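Local coordinates for protein LpxE (Aquifex aeolicus, PDB 6EBU) that probably acts as a membrane-embedded lipid A 1-phosphatase of the PAP2 family, removing a phosphate by hydrolysis from its lipid substrate, at residues R26-L40 with L134-A146. The protein carries 1 engineered substitution. Numbering follows the deposited sequence.
Sequences RHPLLDVFFTHFAYL and LYAFLIGYERIYA. With BOG (octyl beta-D-glucopyranoside), chain D; BOG (octyl beta-D-glucopyranoside), chain F; BOG (octyl beta-D-glucopyranoside), chain C; SO4 (sulfate ion), chain B.
The Tyr145 ring is sandwiched between the guanidinium of Arg26, stacked on one face in a cation-pi contact (planes 22° apart), and the Phe34 ring, which meets the other face obliquely; at its edge, the hydroxyl donates to Asp31 OD1 in a very short bond (2.5 Å) and accepts from His27 N. The case illustrates how a single knob-into-hole fit can be pinned at both ends by polar bonds. In this helical PAP2-family membrane protein, helix 28-37 crosses the C-terminal half of helix 126-145, and Phe34 is the knob, set among Leu138, Tyr141, Glu142 and Tyr145. One face of its ring receives Glu142 CA in a CH-pi contact. Tyr145 CG stands anti to the backbone N (chi1 -176°), carrying the phenol across to helix 28-37. Arg26 also grips Tyr145 O end-on, NH1 at 2.8 Å and NH2 at 3.1 Å, and is salt-bridged to Asp31. An alanine here is likely to cost Tyr145 O both guanidinium donors, the ring its cation and Asp31 its paired charge. Glu142 packs on Ala38 and salt-bridges Arg143, which reaches a sulfate also held by Lys79, Arg86, His149 and Gly108, consistent with a PAP2 phosphate site. Farther along, Tyr135 OH donates to Leu40 O at 2.6 Å.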
loop_
_atom_site.group_PDB
_atom_site.type_symbol
_atom_site.label_atom_id
_atom_site.label_comp_id
_atom_site.label_asym_id
_atom_site.label_seq_id
_atom_site.Cartn_x
_atom_site.Cartn_y
_atom_site.Cartn_z
ATOM N N ARG A 26 11.860 -13.475 -9.238
ATOM C CA ARG A 26 12.462 -13.327 -7.923
ATOM C C ARG A 26 13.983 -13.347 -8.003
ATOM O O ARG A 26 14.581 -13.660 -9.035
ATOM C CB ARG A 26 11.977 -14.429 -6.978
ATOM C CG ARG A 26 10.501 -14.716 -7.095
ATOM C CD ARG A 26 10.040 -15.610 -5.968
ATOM N NE ARG A 26 10.114 -14.951 -4.668
ATOM C CZ ARG A 26 9.240 -14.045 -4.240
ATOM N NH1 ARG A 26 8.225 -13.680 -5.011
ATOM N NH2 ARG A 26 9.383 -13.504 -3.040
ATOM N N HIS A 27 14.596 -13.008 -6.871
ATOM C CA HIS A 27 16.038 -12.995 -6.666
ATOM C C HIS A 27 16.305 -12.816 -5.175
ATOM O O HIS A 27 15.547 -12.113 -4.494
ATOM C CB HIS A 27 16.699 -11.881 -7.481
ATOM C CG HIS A 27 18.192 -11.984 -7.541
ATOM N ND1 HIS A 27 19.010 -11.560 -6.516
ATOM C CD2 HIS A 27 19.014 -12.472 -8.500
ATOM C CE1 HIS A 27 20.270 -11.780 -6.842
ATOM N NE2 HIS A 27 20.301 -12.332 -8.041
ATOM N N PRO A 28 17.349 -13.448 -4.630
ATOM C CA PRO A 28 17.632 -13.275 -3.193
ATOM C C PRO A 28 17.821 -11.826 -2.780
ATOM O O PRO A 28 17.414 -11.444 -1.676
ATOM C CB PRO A 28 18.915 -14.095 -2.993
ATOM C CG PRO A 28 18.855 -15.138 -4.058
ATOM C CD PRO A 28 18.206 -14.478 -5.244
ATOM N N LEU A 29 18.435 -11.007 -3.638
ATOM C CA LEU A 29 18.602 -9.594 -3.317
ATOM C C LEU A 29 17.266 -8.864 -3.285
ATOM O O LEU A 29 17.090 -7.935 -2.490
ATOM C CB LEU A 29 19.542 -8.932 -4.322
ATOM C CG LEU A 29 21.005 -9.365 -4.247
ATOM C CD1 LEU A 29 21.839 -8.555 -5.219
ATOM C CD2 LEU A 29 21.528 -9.216 -2.827
ATOM N N LEU A 30 16.321 -9.260 -4.142
ATOM C CA LEU A 30 14.980 -8.692 -4.067
ATOM C C LEU A 30 14.279 -9.118 -2.784
ATOM O O LEU A 30 13.551 -8.324 -2.177
ATOM C CB LEU A 30 14.166 -9.109 -5.290
ATOM C CG LEU A 30 14.277 -8.215 -6.523
ATOM C CD1 LEU A 30 13.447 -8.779 -7.663
ATOM C CD2 LEU A 30 13.838 -6.802 -6.183
ATOM N N ASP A 31 14.492 -10.367 -2.359
ATOM C CA ASP A 31 13.901 -10.843 -1.113
ATOM C C ASP A 31 14.383 -10.022 0.072
ATOM O O ASP A 31 13.592 -9.666 0.954
ATOM C CB ASP A 31 14.234 -12.321 -0.897
ATOM C CG ASP A 31 13.554 -13.235 -1.898
ATOM O OD1 ASP A 31 12.714 -12.754 -2.684
ATOM O OD2 ASP A 31 13.856 -14.447 -1.889
ATOM N N VAL A 32 15.679 -9.712 0.112
ATOM C CA VAL A 32 16.222 -8.931 1.218
ATOM C C VAL A 32 15.726 -7.493 1.145
ATOM O O VAL A 32 15.281 -6.923 2.148
ATOM C CB VAL A 32 17.760 -8.996 1.224
ATOM C CG1 VAL A 32 18.320 -8.066 2.286
ATOM C CG2 VAL A 32 18.233 -10.425 1.459
ATOM N N PHE A 33 15.789 -6.888 -0.046
ATOM C CA PHE A 33 15.386 -5.493 -0.191
ATOM C C PHE A 33 13.938 -5.289 0.233
ATOM O O PHE A 33 13.628 -4.372 1.003
ATOM C CB PHE A 33 15.585 -5.024 -1.632
ATOM C CG PHE A 33 14.983 -3.674 -1.914
ATOM C CD1 PHE A 33 15.686 -2.515 -1.621
ATOM C CD2 PHE A 33 13.710 -3.563 -2.453
ATOM C CE1 PHE A 33 15.134 -1.268 -1.869
ATOM C CE2 PHE A 33 13.151 -2.324 -2.700
ATOM C CZ PHE A 33 13.864 -1.173 -2.410
ATOM N N PHE A 34 13.032 -6.132 -0.266
ATOM C CA PHE A 34 11.617 -5.942 0.030
ATOM C C PHE A 34 11.286 -6.312 1.468
ATOM O O PHE A 34 10.343 -5.759 2.044
ATOM C CB PHE A 34 10.762 -6.746 -0.948
ATOM C CG PHE A 34 10.589 -6.079 -2.276
ATOM C CD1 PHE A 34 10.230 -4.743 -2.351
ATOM C CD2 PHE A 34 10.800 -6.778 -3.453
ATOM C CE1 PHE A 34 10.073 -4.118 -3.575
ATOM C CE2 PHE A 34 10.647 -6.159 -4.680
ATOM C CZ PHE A 34 10.283 -4.828 -4.741
ATOM N N THR A 35 12.042 -7.235 2.063
ATOM C CA THR A 35 11.869 -7.523 3.482
ATOM C C THR A 35 12.277 -6.325 4.329
ATOM O O THR A 35 11.568 -5.943 5.266
ATOM C CB THR A 35 12.676 -8.762 3.871
ATOM O OG1 THR A 35 12.184 -9.898 3.149
ATOM C CG2 THR A 35 12.562 -9.032 5.365
ATOM N N HIS A 36 13.420 -5.716 4.005
ATOM C CA HIS A 36 13.860 -4.523 4.722
ATOM C C HIS A 36 12.930 -3.347 4.453
ATOM O O HIS A 36 12.664 -2.539 5.352
ATOM C CB HIS A 36 15.294 -4.167 4.323
ATOM C CG HIS A 36 16.317 -5.179 4.740
ATOM N ND1 HIS A 36 17.670 -4.913 4.732
ATOM C CD2 HIS A 36 16.187 -6.455 5.174
ATOM C CE1 HIS A 36 18.330 -5.982 5.144
ATOM N NE2 HIS A 36 17.454 -6.932 5.419
ATOM N N PHE A 37 12.417 -3.244 3.225
ATOM C CA PHE A 37 11.623 -2.100 2.799
ATOM C C PHE A 37 10.190 -2.138 3.317
ATOM O O PHE A 37 9.553 -1.083 3.399
ATOM C CB PHE A 37 11.611 -2.027 1.267
ATOM C CG PHE A 37 11.158 -0.705 0.719
ATOM C CD1 PHE A 37 12.034 0.364 0.640
ATOM C CD2 PHE A 37 9.859 -0.536 0.270
ATOM C CE1 PHE A 37 11.621 1.578 0.131
ATOM C CE2 PHE A 37 9.441 0.677 -0.239
ATOM C CZ PHE A 37 10.323 1.736 -0.307
ATOM N N ALA A 38 9.674 -3.322 3.665
ATOM C CA ALA A 38 8.264 -3.452 4.027
ATOM C C ALA A 38 7.892 -2.573 5.217
ATOM O O ALA A 38 6.765 -2.067 5.282
ATOM C CB ALA A 38 7.933 -4.913 4.329
ATOM N N TYR A 39 8.823 -2.380 6.157
ATOM C CA TYR A 39 8.555 -1.576 7.347
ATOM C C TYR A 39 8.090 -0.169 6.995
ATOM O O TYR A 39 7.286 0.420 7.725
ATOM C CB TYR A 39 9.813 -1.513 8.212
ATOM C CG TYR A 39 9.614 -0.896 9.577
ATOM C CD1 TYR A 39 9.292 -1.685 10.672
ATOM C CD2 TYR A 39 9.763 0.472 9.775
ATOM C CE1 TYR A 39 9.113 -1.132 11.924
ATOM C CE2 TYR A 39 9.587 1.035 11.025
ATOM C CZ TYR A 39 9.263 0.227 12.097
ATOM O OH TYR A 39 9.084 0.771 13.348
ATOM N N LEU A 40 8.583 0.387 5.887
ATOM C CA LEU A 40 8.213 1.735 5.482
ATOM C C LEU A 40 6.777 1.834 4.987
ATOM O O LEU A 40 6.269 2.950 4.830
ATOM C CB LEU A 40 9.168 2.229 4.402
ATOM C CG LEU A 40 10.632 2.219 4.835
ATOM C CD1 LEU A 40 11.540 2.592 3.668
ATOM C CD2 LEU A 40 10.840 3.144 6.025
ATOM N N LEU A 134 7.561 7.033 -6.012
ATOM C CA LEU A 134 8.331 5.806 -6.184
ATOM C C LEU A 134 8.258 4.946 -4.929
ATOM O O LEU A 134 8.166 3.715 -5.013
ATOM C CB LEU A 134 9.785 6.123 -6.525
ATOM C CG LEU A 134 10.651 4.877 -6.734
ATOM C CD1 LEU A 134 10.322 4.211 -8.065
ATOM C CD2 LEU A 134 12.132 5.205 -6.635
ATOM N N TYR A 135 8.301 5.580 -3.756
ATOM C CA TYR A 135 8.147 4.844 -2.507
ATOM C C TYR A 135 6.789 4.154 -2.450
ATOM O O TYR A 135 6.695 2.967 -2.117
ATOM C CB TYR A 135 8.334 5.795 -1.322
ATOM C CG TYR A 135 7.478 5.473 -0.121
ATOM C CD1 TYR A 135 7.835 4.464 0.759
ATOM C CD2 TYR A 135 6.311 6.185 0.134
ATOM C CE1 TYR A 135 7.054 4.166 1.859
ATOM C CE2 TYR A 135 5.524 5.895 1.230
ATOM C CZ TYR A 135 5.899 4.884 2.090
ATOM O OH TYR A 135 5.116 4.590 3.183
ATOM N N ALA A 136 5.724 4.882 -2.797
ATOM C CA ALA A 136 4.390 4.288 -2.810
ATOM C C ALA A 136 4.301 3.144 -3.811
ATOM O O ALA A 136 3.678 2.113 -3.532
ATOM C CB ALA A 136 3.342 5.355 -3.125
ATOM N N PHE A 137 4.918 3.305 -4.985
ATOM C CA PHE A 137 4.889 2.239 -5.981
ATOM C C PHE A 137 5.615 0.998 -5.479
ATOM O O PHE A 137 5.137 -0.127 -5.664
ATOM C CB PHE A 137 5.506 2.727 -7.293
ATOM C CG PHE A 137 5.911 1.616 -8.220
ATOM C CD1 PHE A 137 4.979 1.012 -9.048
ATOM C CD2 PHE A 137 7.224 1.168 -8.258
ATOM C CE1 PHE A 137 5.346 -0.018 -9.900
ATOM C CE2 PHE A 137 7.596 0.140 -9.105
ATOM C CZ PHE A 137 6.656 -0.453 -9.927
ATOM N N LEU A 138 6.774 1.185 -4.843
ATOM C CA LEU A 138 7.547 0.044 -4.363
ATOM C C LEU A 138 6.819 -0.706 -3.256
ATOM O O LEU A 138 6.938 -1.932 -3.164
ATOM C CB LEU A 138 8.923 0.506 -3.879
ATOM C CG LEU A 138 9.920 0.889 -4.977
ATOM C CD1 LEU A 138 11.218 1.402 -4.375
ATOM C CD2 LEU A 138 10.183 -0.292 -5.903
ATOM N N ILE A 139 6.068 0.002 -2.409
ATOM C CA ILE A 139 5.251 -0.675 -1.406
ATOM C C ILE A 139 4.205 -1.548 -2.085
ATOM O O ILE A 139 4.044 -2.729 -1.753
ATOM C CB ILE A 139 4.600 0.347 -0.455
ATOM C CG1 ILE A 139 5.658 0.999 0.434
ATOM C CG2 ILE A 139 3.540 -0.328 0.402
ATOM C CD1 ILE A 139 6.382 0.018 1.322
ATOM N N GLY A 140 3.485 -0.980 -3.056
ATOM C CA GLY A 140 2.515 -1.768 -3.799
ATOM C C GLY A 140 3.146 -2.960 -4.492
ATOM O O GLY A 140 2.604 -4.069 -4.460
ATOM N N TYR A 141 4.308 -2.753 -5.118
ATOM C CA TYR A 141 5.019 -3.869 -5.734
ATOM C C TYR A 141 5.500 -4.860 -4.683
ATOM O O TYR A 141 5.508 -6.074 -4.920
ATOM C CB TYR A 141 6.195 -3.350 -6.566
ATOM C CG TYR A 141 6.777 -4.372 -7.522
ATOM C CD1 TYR A 141 7.612 -5.385 -7.065
ATOM C CD2 TYR A 141 6.491 -4.324 -8.881
ATOM C CE1 TYR A 141 8.142 -6.321 -7.929
ATOM C CE2 TYR A 141 7.019 -5.258 -9.756
ATOM C CZ TYR A 141 7.846 -6.252 -9.274
ATOM O OH TYR A 141 8.378 -7.185 -10.134
ATOM N N GLU A 142 5.900 -4.361 -3.511
ATOM C CA GLU A 142 6.408 -5.245 -2.467
ATOM C C GLU A 142 5.331 -6.211 -1.982
ATOM O O GLU A 142 5.614 -7.386 -1.725
ATOM C CB GLU A 142 6.955 -4.415 -1.305
ATOM C CG GLU A 142 7.286 -5.211 -0.060
ATOM C CD GLU A 142 6.305 -4.945 1.060
ATOM O OE1 GLU A 142 5.659 -5.904 1.531
ATOM O OE2 GLU A 142 6.171 -3.771 1.460
ATOM N N ARG A 143 4.088 -5.737 -1.863
ATOM C CA ARG A 143 3.013 -6.605 -1.387
ATOM C C ARG A 143 2.790 -7.779 -2.334
ATOM O O ARG A 143 2.556 -8.909 -1.890
ATOM C CB ARG A 143 1.721 -5.803 -1.212
ATOM C CG ARG A 143 1.846 -4.588 -0.299
ATOM C CD ARG A 143 2.602 -4.927 0.972
ATOM N NE ARG A 143 1.728 -5.490 1.997
ATOM C CZ ARG A 143 2.151 -6.225 3.019
ATOM N NH1 ARG A 143 3.442 -6.494 3.153
ATOM N NH2 ARG A 143 1.281 -6.693 3.905
ATOM N N ILE A 144 2.862 -7.533 -3.643
ATOM C CA ILE A 144 2.690 -8.612 -4.609
ATOM C C ILE A 144 3.912 -9.520 -4.614
ATOM O O ILE A 144 3.787 -10.750 -4.645
ATOM C CB ILE A 144 2.405 -8.037 -6.008
ATOM C CG1 ILE A 144 1.308 -6.975 -5.933
ATOM C CG2 ILE A 144 2.006 -9.147 -6.973
ATOM C CD1 ILE A 144 1.055 -6.279 -7.242
ATOM N N TYR A 145 5.112 -8.932 -4.579
ATOM C CA TYR A 145 6.327 -9.737 -4.555
ATOM C C TYR A 145 6.384 -10.626 -3.320
ATOM O O TYR A 145 6.886 -11.756 -3.391
ATOM C CB TYR A 145 7.563 -8.835 -4.618
ATOM C CG TYR A 145 8.860 -9.608 -4.703
ATOM C CD1 TYR A 145 9.388 -9.982 -5.932
ATOM C CD2 TYR A 145 9.546 -9.980 -3.554
ATOM C CE1 TYR A 145 10.569 -10.698 -6.015
ATOM C CE2 TYR A 145 10.723 -10.693 -3.626
ATOM C CZ TYR A 145 11.231 -11.053 -4.858
ATOM O OH TYR A 145 12.403 -11.771 -4.934
ATOM N N ALA A 146 5.880 -10.141 -2.185
ATOM C CA ALA A 146 5.850 -10.944 -0.972
ATOM C C ALA A 146 4.817 -12.062 -1.029
ATOM O O ALA A 146 4.821 -12.929 -0.149
ATOM C CB ALA A 146 5.577 -10.051 0.240
HETATM O O1 BOG D . -3.107 3.384 -9.658
HETATM C "C1'" BOG D . -1.698 3.187 -9.544
HETATM C "C2'" BOG D . -1.422 1.801 -8.919
HETATM C "C3'" BOG D . 0.098 1.654 -8.592
HETATM C "C4'" BOG D . 0.331 0.309 -7.850
HETATM C "C5'" BOG D . 1.789 -0.152 -8.051
HETATM C "C6'" BOG D . 1.857 -1.691 -7.991
HETATM C "C7'" BOG D . 2.555 -2.217 -9.243
HETATM C "C8'" BOG D . 2.934 -3.685 -9.043
HETATM O O1 BOG F . -0.401 -5.446 8.237
HETATM C "C1'" BOG F . 0.553 -4.468 7.827
HETATM C "C2'" BOG F . 1.950 -4.864 8.356
HETATM C "C3'" BOG F . 3.050 -4.308 7.399
HETATM C "C4'" BOG F . 4.045 -5.440 7.019
HETATM C "C5'" BOG F . 3.271 -6.746 6.732
HETATM C "C6'" BOG F . 4.250 -7.939 6.723
HETATM C "C7'" BOG F . 4.571 -8.366 8.153
HETATM C "C8'" BOG F . 3.314 -8.940 8.811
HETATM O O1 BOG C . 15.362 -3.078 -6.080
HETATM C "C1'" BOG C . 16.331 -3.892 -5.419
HETATM C "C2'" BOG C . 17.274 -4.523 -6.465
HETATM C "C3'" BOG C . 18.395 -5.330 -5.740
HETATM C "C4'" BOG C . 19.752 -5.112 -6.468
HETATM C "C5'" BOG C . 19.883 -3.633 -6.888
HETATM C "C6'" BOG C . 21.369 -3.226 -6.979
HETATM C "C7'" BOG C . 21.469 -1.899 -7.728
HETATM C "C8'" BOG C . 22.931 -1.450 -7.802
HETATM S S SO4 B . -2.177 -5.218 4.371
HETATM O O1 SO4 B . -1.127 -4.977 3.384
HETATM O O2 SO4 B . -1.974 -6.522 4.993
HETATM O O3 SO4 B . -3.473 -5.192 3.700
HETATM O O4 SO4 B . -2.135 -4.178 5.395
#